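Local atomic coordinates of putative rhamnosidase (Streptomyces avermitilis, PDB entry 3W5M), a protein that releases terminal non-reducing L-rhamnose by hydrolysis from citrus flavonoid glycosides such as naringin and from the arabinogalactan-protein gum arabic. Residues 404-407 and 411-414; 327-332 and 357-362. One frame throughout, in Å; residues are numbered along the deposited sequence.

Interaction 1: 404-407 and 411-414; sequences EVEY and TSER
Tyr407 turns the edge of its ring to segment 411-414, past Thr411 O, the CA of Ser412 and Glu413 CG, which CE2 meets at 3.7 Å; nearer the backbone its CB lies 3.5 Å from Thr411 OG1. The first torsion of the tyrosine (chi1 -70°) sets CG beside its own backbone N and anti to the carbonyl carbon, which lays the ring along the same face as Val405 and Glu413. On that face Val316 and Leu311 also touch the tyrosine. The Thr411 hydroxyl has its polar partners in Asp409 and Lys314. This is the end of an antiparallel beta hairpin at the margin of a five-stranded sheet in the jelly-roll domain, strand 412-416 being outermost. Val405 and Glu413 form its hydrogen-bonded pair: N of Val405 gives to O of Glu413 at 2.9 Å and nearly straight (173°), and N of Glu413 returns the bond to O of Val405. Nearer the turn, Tyr407 N donates to Thr411 O at 2.8 Å. The opposite face is more polar. Ser412 CB sits 3.1 Å from Val405 O and also touches Glu406 OE1, while Glu406 OE2 forms a salt bridge with Arg318. Farther from the turn, Glu404 and Arg414 run side by side, carboxylate and guanidinium only 9° from parallel. OE2 of Glu404 lies over a guanidinium face, 3.8 Å from Arg414 NE; this long salt bridge is purely electrostatic, with no N-H aimed at the oxygen. Gln402 bonds that same OE2, Arg83 pairs with OE1, and Arg414 NH1 holds Ser119 OG.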
ATOM      1  N   GLU A 404     -17.189  24.627  -1.697  1.00 20.51           N
ATOM      2  CA  GLU A 404     -17.166  26.062  -1.394  1.00 21.00           C
ATOM      3  C   GLU A 404     -16.911  26.851  -2.655  1.00 20.96           C
ATOM      4  O   GLU A 404     -15.908  26.669  -3.308  1.00 19.90           O
ATOM      5  CB  GLU A 404     -16.085  26.356  -0.381  1.00 21.73           C
ATOM      6  CG  GLU A 404     -16.379  25.601   0.919  1.00 24.94           C
ATOM      7  CD  GLU A 404     -15.418  25.945   2.034  1.00 27.66           C
ATOM      8  OE1 GLU A 404     -14.561  26.850   1.836  1.00 27.84           O
ATOM      9  OE2 GLU A 404     -15.527  25.301   3.106  1.00 27.61           O
ATOM     10  N   VAL A 405     -17.849  27.714  -2.995  1.00 19.65           N
ATOM     11  CA  VAL A 405     -17.688  28.576  -4.166  1.00 22.08           C
ATOM     12  C   VAL A 405     -17.597  30.027  -3.706  1.00 21.58           C
ATOM     13  O   VAL A 405     -18.491  30.495  -2.988  1.00 26.14           O
ATOM     14  CB  VAL A 405     -18.906  28.449  -5.087  1.00 22.22           C
ATOM     15  CG1 VAL A 405     -18.598  29.140  -6.422  1.00 22.27           C
ATOM     16  CG2 VAL A 405     -19.278  26.973  -5.277  1.00 21.30           C
ATOM     17  N   GLU A 406     -16.532  30.714  -4.102  1.00 22.53           N
ATOM     18  CA  GLU A 406     -16.325  32.147  -3.805  1.00 25.13           C
ATOM     19  C   GLU A 406     -16.608  32.922  -5.078  1.00 24.81           C
ATOM     20  O   GLU A 406     -16.205  32.502  -6.158  1.00 25.02           O
ATOM     21  CB  GLU A 406     -14.889  32.453  -3.414  1.00 28.42           C
ATOM     22  CG  GLU A 406     -14.212  31.442  -2.499  1.00 38.52           C
ATOM     23  CD  GLU A 406     -14.361  31.731  -1.012  1.00 48.95           C
ATOM     24  OE1 GLU A 406     -15.397  32.304  -0.584  1.00 54.87           O
ATOM     25  OE2 GLU A 406     -13.427  31.352  -0.257  1.00 52.53           O
ATOM     26  N   TYR A 407     -17.245  34.071  -4.928  1.00 24.37           N
ATOM     27  CA  TYR A 407     -17.610  34.913  -6.060  1.00 25.37           C
ATOM     28  C   TYR A 407     -16.796  36.217  -6.039  1.00 25.76           C
ATOM     29  O   TYR A 407     -16.317  36.636  -4.973  1.00 25.86           O
ATOM     30  CB  TYR A 407     -19.125  35.139  -6.041  1.00 23.66           C
ATOM     31  CG  TYR A 407     -19.887  33.881  -6.382  1.00 26.01           C
ATOM     32  CD1 TYR A 407     -19.985  33.446  -7.716  1.00 27.56           C
ATOM     33  CD2 TYR A 407     -20.481  33.104  -5.389  1.00 25.15           C
ATOM     34  CE1 TYR A 407     -20.663  32.285  -8.044  1.00 27.42           C
ATOM     35  CE2 TYR A 407     -21.167  31.936  -5.712  1.00 27.18           C
ATOM     36  CZ  TYR A 407     -21.249  31.536  -7.056  1.00 27.43           C
ATOM     37  OH  TYR A 407     -21.922  30.385  -7.413  1.00 29.18           O
ATOM     38  N   THR A 411     -18.902  37.396  -2.158  1.00 21.43           N
ATOM     39  CA  THR A 411     -19.900  36.482  -1.569  1.00 21.56           C
ATOM     40  C   THR A 411     -19.490  35.021  -1.802  1.00 21.66           C
ATOM     41  O   THR A 411     -18.558  34.735  -2.569  1.00 22.34           O
ATOM     42  CB  THR A 411     -21.313  36.672  -2.137  1.00 24.20           C
ATOM     43  OG1 THR A 411     -21.318  36.381  -3.554  1.00 23.73           O
ATOM     44  CG2 THR A 411     -21.828  38.096  -1.880  1.00 24.88           C
ATOM     45  N   SER A 412     -20.170  34.107  -1.127  1.00 22.87           N
ATOM     46  CA  SER A 412     -19.888  32.682  -1.313  1.00 23.04           C
ATOM     47  C   SER A 412     -21.078  31.785  -1.039  1.00 22.19           C
ATOM     48  O   SER A 412     -22.091  32.196  -0.460  1.00 21.97           O
ATOM     49  CB  SER A 412     -18.664  32.275  -0.479  1.00 24.98           C
ATOM     50  OG  SER A 412     -18.948  32.430   0.868  1.00 28.48           O
ATOM     51  N   GLU A 413     -20.972  30.538  -1.494  1.00 22.58           N
ATOM     52  CA  GLU A 413     -22.010  29.554  -1.283  1.00 24.61           C
ATOM     53  C   GLU A 413     -21.293  28.313  -0.781  1.00 23.56           C
ATOM     54  O   GLU A 413     -20.181  28.014  -1.218  1.00 23.80           O
ATOM     55  CB  GLU A 413     -22.741  29.230  -2.598  1.00 29.68           C
ATOM     56  CG  GLU A 413     -23.472  30.409  -3.242  1.00 38.16           C
ATOM     57  CD  GLU A 413     -24.626  30.951  -2.396  1.00 46.92           C
ATOM     58  OE1 GLU A 413     -25.121  30.236  -1.492  1.00 51.57           O
ATOM     59  OE2 GLU A 413     -25.046  32.110  -2.634  1.00 54.13           O
ATOM     60  N   ARG A 414     -21.929  27.611   0.139  1.00 23.34           N
ATOM     61  CA  ARG A 414     -21.413  26.328   0.601  1.00 24.63           C
ATOM     62  C   ARG A 414     -22.470  25.239   0.398  1.00 24.45           C
ATOM     63  O   ARG A 414     -23.603  25.352   0.879  1.00 25.24           O
ATOM     64  CB  ARG A 414     -20.991  26.441   2.079  1.00 24.70           C
ATOM     65  CG  ARG A 414     -20.218  25.235   2.566  1.00 26.99           C
ATOM     66  CD  ARG A 414     -19.928  25.349   4.055  1.00 27.05           C
ATOM     67  NE  ARG A 414     -18.965  26.415   4.314  1.00 29.68           N
ATOM     68  CZ  ARG A 414     -18.337  26.593   5.470  1.00 29.86           C
ATOM     69  NH1 ARG A 414     -18.553  25.772   6.489  1.00 32.02           N
ATOM     70  NH2 ARG A 414     -17.500  27.599   5.607  1.00 31.21           N
TER

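Interaction 2: 327-332 and 357-362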
ATOM      1  N   GLY A 327     -14.601   4.564   4.189  1.00 16.64           N
ATOM      2  CA  GLY A 327     -14.815   3.744   2.979  1.00 16.34           C
ATOM      3  C   GLY A 327     -13.964   4.316   1.858  1.00 16.84           C
ATOM      4  O   GLY A 327     -12.829   4.744   2.098  1.00 16.90           O
ATOM      5  N   LEU A 328     -14.507   4.366   0.639  1.00 16.03           N
ATOM      6  CA  LEU A 328     -13.790   4.960  -0.477  1.00 15.20           C
ATOM      7  C   LEU A 328     -14.835   5.742  -1.261  1.00 15.04           C
ATOM      8  O   LEU A 328     -16.006   5.395  -1.205  1.00 14.69           O
ATOM      9  CB  LEU A 328     -13.215   3.886  -1.439  1.00 15.96           C
ATOM     10  CG  LEU A 328     -12.295   2.800  -0.864  1.00 16.80           C
ATOM     11  CD1 LEU A 328     -12.053   1.769  -1.969  1.00 20.23           C
ATOM     12  CD2 LEU A 328     -10.983   3.398  -0.403  1.00 17.36           C
ATOM     13  N   TYR A 329     -14.386   6.754  -1.998  1.00 15.27           N
ATOM     14  CA  TYR A 329     -15.321   7.554  -2.793  1.00 15.51           C
ATOM     15  C   TYR A 329     -14.651   7.985  -4.098  1.00 14.84           C
ATOM     16  O   TYR A 329     -13.403   8.014  -4.223  1.00 15.53           O
ATOM     17  CB  TYR A 329     -15.824   8.784  -2.014  1.00 15.37           C
ATOM     18  CG  TYR A 329     -14.785   9.857  -1.892  1.00 16.40           C
ATOM     19  CD1 TYR A 329     -13.744   9.752  -0.934  1.00 16.13           C
ATOM     20  CD2 TYR A 329     -14.779  10.940  -2.751  1.00 16.80           C
ATOM     21  CE1 TYR A 329     -12.754  10.704  -0.852  1.00 17.51           C
ATOM     22  CE2 TYR A 329     -13.775  11.904  -2.674  1.00 17.75           C
ATOM     23  CZ  TYR A 329     -12.772  11.779  -1.717  1.00 17.79           C
ATOM     24  OH  TYR A 329     -11.779  12.722  -1.627  1.00 18.48           O
ATOM     25  N   GLU A 330     -15.498   8.366  -5.047  1.00 16.18           N
ATOM     26  CA  GLU A 330     -15.063   9.071  -6.248  1.00 16.72           C
ATOM     27  C   GLU A 330     -16.162  10.071  -6.507  1.00 16.76           C
ATOM     28  O   GLU A 330     -17.320   9.677  -6.578  1.00 18.12           O
ATOM     29  CB  GLU A 330     -14.995   8.127  -7.432  1.00 18.77           C
ATOM     30  CG  GLU A 330     -14.419   8.770  -8.675  1.00 21.65           C
ATOM     31  CD  GLU A 330     -14.439   7.784  -9.838  1.00 25.20           C
ATOM     32  OE1 GLU A 330     -15.474   7.683 -10.533  1.00 26.72           O
ATOM     33  OE2 GLU A 330     -13.425   7.091 -10.011  1.00 24.23           O
ATOM     34  N   ALA A 331     -15.793  11.342  -6.612  1.00 16.47           N
ATOM     35  CA  ALA A 331     -16.749  12.409  -6.750  1.00 16.86           C
ATOM     36  C   ALA A 331     -16.786  12.890  -8.179  1.00 18.37           C
ATOM     37  O   ALA A 331     -15.778  12.837  -8.906  1.00 19.05           O
ATOM     38  CB  ALA A 331     -16.394  13.569  -5.834  1.00 16.73           C
ATOM     39  N   HIS A 332     -17.947  13.416  -8.531  1.00 19.42           N
ATOM     40  CA  HIS A 332     -18.260  13.939  -9.855  1.00 22.04           C
ATOM     41  C   HIS A 332     -19.014  15.251  -9.688  1.00 22.22           C
ATOM     42  O   HIS A 332     -19.812  15.406  -8.752  1.00 22.94           O
ATOM     43  CB  HIS A 332     -19.164  12.935 -10.585  1.00 22.15           C
ATOM     44  CG  HIS A 332     -18.443  11.685 -10.984  1.00 25.31           C
ATOM     45  ND1 HIS A 332     -18.109  10.693 -10.079  1.00 26.39           N
ATOM     46  CD2 HIS A 332     -17.937  11.295 -12.178  1.00 23.93           C
ATOM     47  CE1 HIS A 332     -17.435   9.744 -10.702  1.00 27.94           C
ATOM     48  NE2 HIS A 332     -17.312  10.088 -11.975  1.00 29.95           N
ATOM     49  N   GLN A 357      -9.264  15.125   1.147  1.00 17.94           N
ATOM     50  CA  GLN A 357      -8.643  15.585  -0.106  1.00 18.39           C
ATOM     51  C   GLN A 357      -9.231  16.935  -0.474  1.00 17.99           C
ATOM     52  O   GLN A 357     -10.373  17.235  -0.123  1.00 18.24           O
ATOM     53  CB  GLN A 357      -8.878  14.586  -1.266  1.00 18.51           C
ATOM     54  CG  GLN A 357      -8.298  13.171  -1.067  1.00 18.65           C
ATOM     55  CD  GLN A 357      -8.889  12.421   0.104  1.00 17.51           C
ATOM     56  OE1 GLN A 357     -10.107  12.186   0.159  1.00 18.11           O
ATOM     57  NE2 GLN A 357      -8.034  12.079   1.093  1.00 16.66           N
ATOM     58  N   THR A 358      -8.434  17.739  -1.174  1.00 18.43           N
ATOM     59  CA  THR A 358      -8.844  19.072  -1.628  1.00 19.87           C
ATOM     60  C   THR A 358      -8.698  19.125  -3.153  1.00 18.90           C
ATOM     61  O   THR A 358      -7.638  18.767  -3.686  1.00 19.18           O
ATOM     62  CB  THR A 358      -7.948  20.165  -1.021  1.00 19.93           C
ATOM     63  OG1 THR A 358      -8.015  20.103   0.413  1.00 20.21           O
ATOM     64  CG2 THR A 358      -8.419  21.562  -1.461  1.00 20.56           C
ATOM     65  N   TYR A 359      -9.761  19.566  -3.829  1.00 19.22           N
ATOM     66  CA  TYR A 359      -9.757  19.646  -5.290  1.00 20.45           C
ATOM     67  C   TYR A 359     -10.130  21.035  -5.749  1.00 20.95           C
ATOM     68  O   TYR A 359     -11.015  21.659  -5.178  1.00 19.33           O
ATOM     69  CB  TYR A 359     -10.724  18.625  -5.910  1.00 20.32           C
ATOM     70  CG  TYR A 359     -10.522  17.204  -5.444  1.00 21.32           C
ATOM     71  CD1 TYR A 359      -9.534  16.385  -6.031  1.00 22.21           C
ATOM     72  CD2 TYR A 359     -11.322  16.659  -4.416  1.00 20.95           C
ATOM     73  CE1 TYR A 359      -9.339  15.070  -5.612  1.00 22.27           C
ATOM     74  CE2 TYR A 359     -11.124  15.334  -3.994  1.00 24.44           C
ATOM     75  CZ  TYR A 359     -10.131  14.552  -4.602  1.00 24.96           C
ATOM     76  OH  TYR A 359      -9.929  13.236  -4.186  1.00 28.45           O
ATOM     77  N   ASP A 360      -9.437  21.500  -6.792  1.00 22.01           N
ATOM     78  CA  ASP A 360      -9.758  22.762  -7.440  1.00 22.14           C
ATOM     79  C   ASP A 360     -10.832  22.490  -8.484  1.00 22.48           C
ATOM     80  O   ASP A 360     -10.575  21.803  -9.491  1.00 22.74           O
ATOM     81  CB  ASP A 360      -8.497  23.307  -8.124  1.00 24.20           C
ATOM     82  CG  ASP A 360      -8.741  24.626  -8.876  1.00 27.87           C
ATOM     83  OD1 ASP A 360      -9.900  24.925  -9.275  1.00 27.40           O
ATOM     84  OD2 ASP A 360      -7.753  25.367  -9.057  1.00 30.83           O
ATOM     85  N   VAL A 361     -12.024  23.030  -8.277  1.00 21.04           N
ATOM     86  CA  VAL A 361     -13.122  22.789  -9.204  1.00 22.15           C
ATOM     87  C   VAL A 361     -13.698  24.086  -9.778  1.00 21.64           C
ATOM     88  O   VAL A 361     -14.842  24.114 -10.219  1.00 25.25           O
ATOM     89  CB  VAL A 361     -14.232  21.898  -8.603  1.00 22.16           C
ATOM     90  CG1 VAL A 361     -13.679  20.501  -8.276  1.00 22.57           C
ATOM     91  CG2 VAL A 361     -14.901  22.574  -7.392  1.00 20.45           C
ATOM     92  N   THR A 362     -12.892  25.134  -9.781  1.00 23.30           N
ATOM     93  CA  THR A 362     -13.315  26.447 -10.264  1.00 25.85           C
ATOM     94  C   THR A 362     -13.983  26.359 -11.643  1.00 28.87           C
ATOM     95  O   THR A 362     -15.035  26.962 -11.865  1.00 28.78           O
ATOM     96  CB  THR A 362     -12.124  27.425 -10.305  1.00 26.49           C
ATOM     97  OG1 THR A 362     -11.588  27.546  -8.991  1.00 24.57           O
ATOM     98  CG2 THR A 362     -12.567  28.844 -10.760  1.00 25.66           C
TER
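Tyr329 reaches Gln357 and Tyr359 through a single atom, its phenolic oxygen, and nearly all of the contact is gathered there. OH of Tyr329 donates to Gln357 OE1 at a short 2.5 Å; it lies in the plane of the amide carbonyl and uses a lone pair of that oxygen (C=O...O angle 126°). The amide oxygen in turn sits at the edge of the tyrosine ring, in its plane and 3.2 Å from CE1. Gln357 bends at chi2 (62°), which folds the amide back so that OE1 faces the hydroxyl; CB, placed by the backbone, lies 3.5 Å from Tyr329 OH as well. NE2 on the far side of the amide is bonded to Gln475, so the group is held from both ends. Tyr359 comes from the opposite direction: its OH is 3.2 Å from Tyr329 OH, a longer hydrogen bond whose proton may instead go to Asp341, the stronger partner of Tyr359. The bond to Gln357 OE1, with Tyr359 alongside, probably fixes where the buried Tyr329 ring ends. A phenylalanine in its place would probably leave Gln357 OE1 without its donor and the amide freer to turn. Away from this knot the segments are widely spaced. The nearest CA atoms, those of Tyr329 and Gln357, are 10.8 Å apart, and Ala331, though its CB points across, comes no closer than 5.9 Å. Other side chains contribute to the packing, with Ala323 and Leu399 against Tyr329. The 357-362 segment opens to solvent at Asp360, whose OD1 accepts from Thr362 N in an Asx turn as the strand finishes. Tyrosine and glutamine thus bridge the facing seven- and five-stranded sheets of a jelly-roll beta sandwich.

How the interactions relate
Going from the N terminus, the chain passes along strand 316-326 in the five-stranded sheet and turns into strand 328-333 of the seven-stranded one. Interaction 2 closes the loop of 24 residues that brings it back to strand 353-360, antiparallel to 316-326. The chain then runs through strand 368-377, which pairs with 328-333, before returning as strand 398-407; interaction 1 closes the tight hairpin that follows. The two contacts lie in series, neither nested nor crossed, with centres about 17 Å apart. Interaction 2 spans the two sheets of the sandwich, whereas interaction 1 adds the edge strand within one of them.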